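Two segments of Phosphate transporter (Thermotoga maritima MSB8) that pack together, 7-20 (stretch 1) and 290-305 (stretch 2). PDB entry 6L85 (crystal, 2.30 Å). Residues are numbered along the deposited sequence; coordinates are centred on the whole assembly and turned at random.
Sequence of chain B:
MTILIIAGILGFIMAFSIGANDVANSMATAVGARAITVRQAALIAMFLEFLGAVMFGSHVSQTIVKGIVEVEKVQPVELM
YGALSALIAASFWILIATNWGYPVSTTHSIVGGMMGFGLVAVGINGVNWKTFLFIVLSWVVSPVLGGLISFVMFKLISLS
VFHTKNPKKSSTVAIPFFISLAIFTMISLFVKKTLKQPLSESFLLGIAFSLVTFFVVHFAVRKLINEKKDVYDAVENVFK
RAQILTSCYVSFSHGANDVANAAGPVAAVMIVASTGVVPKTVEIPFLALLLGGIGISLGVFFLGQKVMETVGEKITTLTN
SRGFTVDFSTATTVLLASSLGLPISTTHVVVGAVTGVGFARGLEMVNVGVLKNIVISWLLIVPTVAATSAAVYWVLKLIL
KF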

# COMPACT_ATOMS: atom_id res chain seq x y z
N ALA B 7 -1.62 28.80 10.24
CA ALA B 7 -2.47 27.65 9.98
C ALA B 7 -1.67 26.36 9.98
O ALA B 7 -2.11 25.34 10.52
N GLY B 8 -0.49 26.37 9.35
CA GLY B 8 0.33 25.17 9.35
C GLY B 8 0.72 24.76 10.75
O GLY B 8 0.62 23.59 11.12
N ILE B 9 1.11 25.72 11.58
CA ILE B 9 1.54 25.40 12.93
C ILE B 9 0.38 24.86 13.75
O ILE B 9 0.48 23.83 14.42
N LEU B 10 -0.77 25.55 13.68
CA LEU B 10 -1.92 25.15 14.48
C LEU B 10 -2.49 23.82 14.01
O LEU B 10 -2.86 22.97 14.83
N GLY B 11 -2.58 23.61 12.69
CA GLY B 11 -3.03 22.33 12.18
C GLY B 11 -2.07 21.21 12.55
O GLY B 11 -2.50 20.10 12.88
N PHE B 12 -0.77 21.51 12.57
CA PHE B 12 0.18 20.49 12.99
C PHE B 12 -0.04 20.12 14.45
O PHE B 12 -0.01 18.95 14.81
N ILE B 13 -0.22 21.13 15.32
CA ILE B 13 -0.43 20.84 16.74
C ILE B 13 -1.71 20.04 16.95
O ILE B 13 -1.74 19.07 17.72
N MET B 14 -2.79 20.41 16.27
CA MET B 14 -4.02 19.65 16.37
C MET B 14 -3.81 18.20 15.92
O MET B 14 -4.26 17.26 16.59
N ALA B 15 -3.13 18.00 14.77
CA ALA B 15 -2.90 16.65 14.26
C ALA B 15 -2.05 15.83 15.23
O ALA B 15 -2.33 14.64 15.48
N PHE B 16 -0.99 16.45 15.77
CA PHE B 16 -0.16 15.83 16.79
C PHE B 16 -1.01 15.36 17.98
O PHE B 16 -0.85 14.23 18.47
N SER B 17 -1.94 16.22 18.43
CA SER B 17 -2.77 15.87 19.58
C SER B 17 -3.71 14.71 19.27
O SER B 17 -3.95 13.84 20.12
N ILE B 18 -4.21 14.64 18.02
CA ILE B 18 -5.02 13.49 17.60
C ILE B 18 -4.21 12.19 17.68
O ILE B 18 -4.67 11.18 18.24
N GLY B 19 -3.02 12.18 17.07
CA GLY B 19 -2.20 10.97 17.11
C GLY B 19 -1.92 10.53 18.53
O GLY B 19 -2.08 9.35 18.87
N ALA B 20 -1.58 11.50 19.40
CA ALA B 20 -1.26 11.21 20.79
C ALA B 20 -2.44 10.58 21.52
O ALA B 20 -2.27 9.59 22.24
N LEU B 290 -1.66 16.07 3.90
CA LEU B 290 -0.30 15.62 4.18
C LEU B 290 0.18 16.15 5.52
O LEU B 290 0.79 15.41 6.30
N LEU B 291 -0.11 17.42 5.80
CA LEU B 291 0.22 18.00 7.10
C LEU B 291 -0.50 17.28 8.22
O LEU B 291 0.10 16.91 9.24
N GLY B 292 -1.81 17.03 8.03
CA GLY B 292 -2.55 16.29 9.04
C GLY B 292 -1.99 14.89 9.26
O GLY B 292 -1.84 14.45 10.39
N GLY B 293 -1.65 14.20 8.17
CA GLY B 293 -1.11 12.85 8.31
C GLY B 293 0.22 12.83 9.03
O GLY B 293 0.42 12.06 9.96
N ILE B 294 1.15 13.72 8.63
CA ILE B 294 2.45 13.78 9.28
C ILE B 294 2.29 14.11 10.76
O ILE B 294 2.97 13.52 11.61
N GLY B 295 1.42 15.08 11.08
CA GLY B 295 1.24 15.46 12.47
C GLY B 295 0.66 14.34 13.32
O GLY B 295 1.09 14.13 14.45
N ILE B 296 -0.32 13.61 12.78
CA ILE B 296 -0.85 12.45 13.49
C ILE B 296 0.26 11.42 13.75
O ILE B 296 0.41 10.91 14.86
N SER B 297 1.06 11.11 12.71
CA SER B 297 2.15 10.14 12.88
C SER B 297 3.13 10.59 13.96
O SER B 297 3.55 9.79 14.82
N LEU B 298 3.52 11.86 13.93
CA LEU B 298 4.47 12.35 14.91
C LEU B 298 3.86 12.36 16.31
O LEU B 298 4.54 12.04 17.29
N GLY B 299 2.57 12.68 16.43
CA GLY B 299 1.92 12.60 17.73
C GLY B 299 1.85 11.17 18.25
O GLY B 299 2.00 10.92 19.45
N VAL B 300 1.60 10.22 17.35
CA VAL B 300 1.61 8.82 17.75
C VAL B 300 2.96 8.45 18.33
O VAL B 300 3.05 7.81 19.39
N PHE B 301 4.04 8.88 17.67
CA PHE B 301 5.37 8.47 18.11
C PHE B 301 5.83 9.19 19.37
O PHE B 301 6.41 8.57 20.26
N PHE B 302 5.64 10.50 19.46
CA PHE B 302 6.22 11.25 20.56
C PHE B 302 5.34 11.35 21.79
O PHE B 302 5.86 11.65 22.87
N LEU B 303 4.04 11.15 21.66
CA LEU B 303 3.23 11.35 22.86
C LEU B 303 2.24 10.21 23.10
O LEU B 303 1.90 9.92 24.25
N GLY B 304 1.78 9.55 22.03
CA GLY B 304 0.80 8.48 22.19
C GLY B 304 1.34 7.28 22.92
O GLY B 304 0.57 6.48 23.46
N GLN B 305 2.67 7.20 23.01
CA GLN B 305 3.42 6.11 23.62
C GLN B 305 3.28 6.23 25.13
O GLN B 305 4.14 5.73 25.87

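How does the contact begin at the start of stretch 1? L291 (chi1 t, chi2 p) reaches across to the backbone, its CD1 lying 3.8 Å from G8 O. I9 and L10 point away, and a CB on G11 would sit tight against L291 CD2. F12 follows with chi1 t: its CA-to-CB bond points sideways, but the ring comes nearer the partner helix. F12 CE1 approaches G295 CA at 3.7 Å, and F12 CZ meets L298 CD1 at 3.7 Å. L291 CD1 and L298 CD1 both lie at the edge of the F12 ring. I13 points away.

What do A15 and F16 fit into? A15 points toward stretch 2 as a small knob among L291, G292, G295 and I296, with A15 CB 3.4 Å from G292 O. A CB on G295 would clash with that methyl. F16, also chi1 t, sits among G295, L298, G299 and F302. G299 CA lies over one face of its ring, 3.5 Å from the centroid of F16, in a CH-pi contact, while F302 CB is at the edge, 3.7 Å from F16 CZ.

Why can the helices come so close near G19? Just before it, I18 (m, t) touches I296 (m, t), CG2 to CD1, at 4.1 Å. The helix axes approach to 6.3 Å, and G19 and G299 bring no side chains; a CB on G19 would clash with I296 O, and one on G299 with F16 O. Backbone CA-H...O contacts fill the space instead, including G19 CA to I296 O at 3.4 Å and G299 CA to F16 O at 3.3 Å.

What closes the contact, and is any of it polar? A20 CB packs on L303 CB at 3.6 Å, where L303 (t, p) points toward stretch 1. No hydrogen bond crosses between the stretches. S17 OG and Q305 NE2 hydrogen-bond within their own stretches, to M14 O (2.8 Å) and F301 O (2.9 Å).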

# COMPACT_ATOMS: atom_id res chain seq x y z
CB ALA B 7 -3.20 27.82 8.65
CB ILE B 9 2.19 26.63 13.59
CG1 ILE B 9 3.59 26.85 13.03
CG2 ILE B 9 2.23 26.48 15.11
CD1 ILE B 9 4.00 28.30 13.06
CB LEU B 10 -2.97 26.26 14.43
CG LEU B 10 -2.60 27.53 15.22
CD1 LEU B 10 -3.65 28.64 15.07
CD2 LEU B 10 -2.38 27.17 16.68
CB PHE B 12 1.61 20.96 12.77
CG PHE B 12 2.61 19.96 13.22
CD1 PHE B 12 3.03 18.96 12.35
CD2 PHE B 12 3.07 19.96 14.52
CE1 PHE B 12 3.92 18.00 12.78
CE2 PHE B 12 3.96 19.01 14.96
CZ PHE B 12 4.38 18.02 14.09
CB ILE B 13 -0.43 22.17 17.53
CG1 ILE B 13 0.97 22.80 17.48
CG2 ILE B 13 -0.93 21.94 18.95
CD1 ILE B 13 1.04 24.15 18.20
CB MET B 14 -5.10 20.33 15.53
CG MET B 14 -6.39 19.59 15.49
SD MET B 14 -7.28 19.71 17.06
CE MET B 14 -8.58 18.53 16.75
CB ALA B 15 -2.23 16.74 12.88
CB PHE B 16 0.90 16.83 17.23
CG PHE B 16 1.93 16.26 18.16
CD1 PHE B 16 1.69 16.17 19.52
CD2 PHE B 16 3.15 15.82 17.67
CE1 PHE B 16 2.62 15.63 20.38
CE2 PHE B 16 4.10 15.28 18.53
CZ PHE B 16 3.83 15.18 19.89
CB SER B 17 -3.54 17.11 20.07
OG SER B 17 -4.77 17.32 19.38
CB ILE B 18 -5.57 13.72 16.18
CG1 ILE B 18 -6.55 14.90 16.15
CG2 ILE B 18 -6.21 12.46 15.63
CD1 ILE B 18 -6.90 15.39 14.74
CB ALA B 20 -0.84 12.50 21.49
CB LEU B 290 0.64 16.07 3.06
CG LEU B 290 0.82 15.23 1.81
CD1 LEU B 290 -0.44 14.58 1.40
CD2 LEU B 290 1.32 16.12 0.68
CB LEU B 291 -0.14 19.49 7.11
CG LEU B 291 -0.19 20.27 8.43
CD1 LEU B 291 1.19 20.53 8.96
CD2 LEU B 291 -0.94 21.60 8.26
CB ILE B 294 3.38 14.82 8.61
CG1 ILE B 294 3.58 14.56 7.12
CG2 ILE B 294 4.73 14.81 9.29
CD1 ILE B 294 3.78 13.17 6.81
CB ILE B 296 -2.02 11.82 12.71
CG1 ILE B 296 -3.26 12.72 12.72
CG2 ILE B 296 -2.45 10.49 13.32
CD1 ILE B 296 -4.42 12.15 11.92
CB SER B 297 2.89 9.97 11.55
OG SER B 297 2.10 9.20 10.66
CB LEU B 298 4.98 13.73 14.47
CG LEU B 298 6.01 13.72 13.32
CD1 LEU B 298 6.35 15.12 12.82
CD2 LEU B 298 7.32 13.00 13.70
CB VAL B 300 1.27 7.90 16.56
CG1 VAL B 300 1.80 6.45 16.84
CG2 VAL B 300 -0.20 7.91 16.25
CB PHE B 301 6.40 8.68 17.00
CG PHE B 301 7.76 8.16 17.35
CD1 PHE B 301 8.02 6.79 17.31
CD2 PHE B 301 8.76 9.01 17.76
CE1 PHE B 301 9.30 6.29 17.65
CE2 PHE B 301 10.04 8.53 18.10
CZ PHE B 301 10.31 7.16 18.04
CB PHE B 302 6.59 12.67 20.12
CG PHE B 302 7.83 12.73 19.28
CD1 PHE B 302 9.08 12.45 19.83
CD2 PHE B 302 7.75 13.08 17.94
CE1 PHE B 302 10.23 12.51 19.05
CE2 PHE B 302 8.88 13.15 17.15
CZ PHE B 302 10.13 12.86 17.71
CB LEU B 303 2.52 12.70 22.77
CG LEU B 303 1.70 13.13 23.99
CD1 LEU B 303 2.51 12.96 25.29
CD2 LEU B 303 1.20 14.57 23.83
CB GLN B 305 4.90 6.16 23.18
CG GLN B 305 5.21 5.54 21.80
CD GLN B 305 6.69 5.11 21.63
OE1 GLN B 305 7.11 4.06 22.11
NE2 GLN B 305 7.46 5.91 20.91